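Histone-lysine N-methyltransferase, H3 lysine-9 specific SUVH6 (Arabidopsis thaliana, PDB 6A5K) transfers methyl groups from S-adenosylmethionine to histone H3, and probably reads methylated DNA through its SRA domain. Local coordinates at residues P170-R175 with Y190-L195. The protein carries 1 engineered substitution. Numbering follows the deposited sequence.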
# COMPACT_ATOMS: atom_id res chain seq x y z
N PRO A 170 -6.29 -20.35 -20.58
CA PRO A 170 -6.39 -19.73 -19.26
C PRO A 170 -7.20 -18.43 -19.24
O PRO A 170 -7.26 -17.71 -20.24
CB PRO A 170 -4.93 -19.47 -18.88
CG PRO A 170 -4.25 -19.28 -20.20
CD PRO A 170 -4.93 -20.25 -21.13
N VAL A 171 -7.81 -18.14 -18.10
CA VAL A 171 -8.59 -16.93 -17.90
C VAL A 171 -8.12 -16.24 -16.61
O VAL A 171 -8.10 -16.87 -15.55
CB VAL A 171 -10.11 -17.23 -17.80
CG1 VAL A 171 -10.91 -15.95 -17.52
CG2 VAL A 171 -10.61 -17.91 -19.07
N ARG A 172 -7.74 -14.97 -16.70
CA ARG A 172 -7.40 -14.23 -15.49
C ARG A 172 -8.66 -13.87 -14.71
O ARG A 172 -9.61 -13.34 -15.27
CB ARG A 172 -6.61 -12.96 -15.81
CG ARG A 172 -5.19 -13.20 -16.30
CD ARG A 172 -4.43 -11.89 -16.53
NE ARG A 172 -5.07 -11.05 -17.54
CZ ARG A 172 -4.95 -11.23 -18.85
NH1 ARG A 172 -4.22 -12.22 -19.33
NH2 ARG A 172 -5.59 -10.42 -19.69
N VAL A 173 -8.67 -14.17 -13.42
CA VAL A 173 -9.81 -13.78 -12.60
C VAL A 173 -9.45 -12.61 -11.68
O VAL A 173 -8.52 -12.70 -10.87
CB VAL A 173 -10.33 -14.97 -11.77
CG1 VAL A 173 -11.30 -14.49 -10.69
CG2 VAL A 173 -10.99 -15.99 -12.69
N ILE A 174 -10.17 -11.50 -11.86
CA ILE A 174 -10.07 -10.35 -10.96
C ILE A 174 -11.32 -10.36 -10.09
O ILE A 174 -12.44 -10.25 -10.59
CB ILE A 174 -9.94 -9.01 -11.72
CG1 ILE A 174 -8.64 -8.96 -12.55
CG2 ILE A 174 -9.96 -7.83 -10.76
CD1 ILE A 174 -8.78 -9.53 -13.95
N ARG A 175 -11.12 -10.53 -8.79
CA ARG A 175 -12.24 -10.63 -7.87
C ARG A 175 -12.56 -9.27 -7.25
O ARG A 175 -11.68 -8.61 -6.69
CB ARG A 175 -11.94 -11.66 -6.78
CG ARG A 175 -13.04 -11.87 -5.75
CD ARG A 175 -12.68 -12.99 -4.78
NE ARG A 175 -11.45 -12.70 -4.04
CZ ARG A 175 -11.39 -11.90 -2.98
NH1 ARG A 175 -12.49 -11.31 -2.54
NH2 ARG A 175 -10.24 -11.69 -2.36
N TYR A 190 -10.38 -4.52 -5.83
CA TYR A 190 -10.23 -5.63 -6.75
C TYR A 190 -8.94 -6.38 -6.45
O TYR A 190 -7.94 -5.77 -6.10
CB TYR A 190 -10.22 -5.14 -8.20
CG TYR A 190 -11.44 -4.34 -8.57
CD1 TYR A 190 -11.45 -2.95 -8.44
CD2 TYR A 190 -12.60 -4.97 -9.01
CE1 TYR A 190 -12.58 -2.22 -8.76
CE2 TYR A 190 -13.72 -4.25 -9.33
CZ TYR A 190 -13.71 -2.87 -9.20
OH TYR A 190 -14.85 -2.16 -9.52
N VAL A 191 -8.98 -7.70 -6.59
CA VAL A 191 -7.82 -8.55 -6.34
C VAL A 191 -7.57 -9.51 -7.49
O VAL A 191 -8.48 -10.20 -7.94
CB VAL A 191 -8.00 -9.36 -5.03
CG1 VAL A 191 -6.76 -10.19 -4.73
CG2 VAL A 191 -8.33 -8.44 -3.87
N TYR A 192 -6.33 -9.55 -7.98
CA TYR A 192 -5.93 -10.54 -8.98
C TYR A 192 -5.75 -11.92 -8.33
O TYR A 192 -4.80 -12.13 -7.57
CB TYR A 192 -4.65 -10.12 -9.70
CG TYR A 192 -4.20 -11.16 -10.70
CD1 TYR A 192 -5.11 -11.74 -11.57
CD2 TYR A 192 -2.88 -11.58 -10.75
CE1 TYR A 192 -4.72 -12.70 -12.48
CE2 TYR A 192 -2.47 -12.54 -11.67
CZ TYR A 192 -3.40 -13.09 -12.52
OH TYR A 192 -3.01 -14.05 -13.42
N ASP A 193 -6.65 -12.86 -8.65
CA ASP A 193 -6.64 -14.16 -7.99
C ASP A 193 -6.00 -15.26 -8.83
O ASP A 193 -5.94 -16.42 -8.42
CB ASP A 193 -8.07 -14.57 -7.61
CG ASP A 193 -8.48 -14.03 -6.24
OD1 ASP A 193 -7.59 -13.58 -5.48
OD2 ASP A 193 -9.68 -14.06 -5.93
N GLY A 194 -5.49 -14.89 -10.01
CA GLY A 194 -4.72 -15.81 -10.82
C GLY A 194 -5.45 -16.40 -12.01
O GLY A 194 -6.46 -15.86 -12.48
N LEU A 195 -4.92 -17.52 -12.49
CA LEU A 195 -5.40 -18.13 -13.72
C LEU A 195 -6.33 -19.30 -13.46
O LEU A 195 -6.09 -20.12 -12.58
CB LEU A 195 -4.21 -18.61 -14.57
CG LEU A 195 -3.23 -17.53 -15.01
CD1 LEU A 195 -2.12 -18.14 -15.85
CD2 LEU A 195 -3.94 -16.44 -15.78
O HOH W 1 -7.91 -13.26 -2.90
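Arg-175 reaches across to the neighbouring strand and lays the edge of its guanidinium against the carboxylate of Asp-193. NE of Arg-175 makes a salt-bridging hydrogen bond of 2.9 Å to OD2 of Asp-193, on the syn lone pair of that oxygen, and the two flat groups stand only 22° apart. The chain runs out with CG anti to the backbone N (chi1 -179°), and the bend at chi3 brings NE back to OD2; a bridging water takes a bond from NH2 of Arg-175 and gives one to OD1 of Asp-193, closing a ring of which the salt bridge is one side. Alongside, NH2 of Arg-175 lies 4.1 Å from CG2 of Val-191. An alanine in place of Arg-175 would probably leave the Asp-193 carboxylate without its charged mate and the water with one anchor fewer.

Beneath these groups, residues 171-175 and 190-195 run antiparallel within the curved sheet of the SRA domain, joined by four backbone hydrogen bonds. Gly-194 has phi 103°, where a CB would jam against the preceding carbonyl.

On the other face, Arg-172 packs its aliphatic part, CG meeting CD2 of Leu-195 at 3.5 Å and CB lying 3.8 Å from CE1 of Tyr-192. Its guanidinium goes on to the carbonyls of Ile-65, Gly-67 and Ile-89. Further along that face, CG2 of Ile-174 comes within 3.7 Å of CB of Tyr-190.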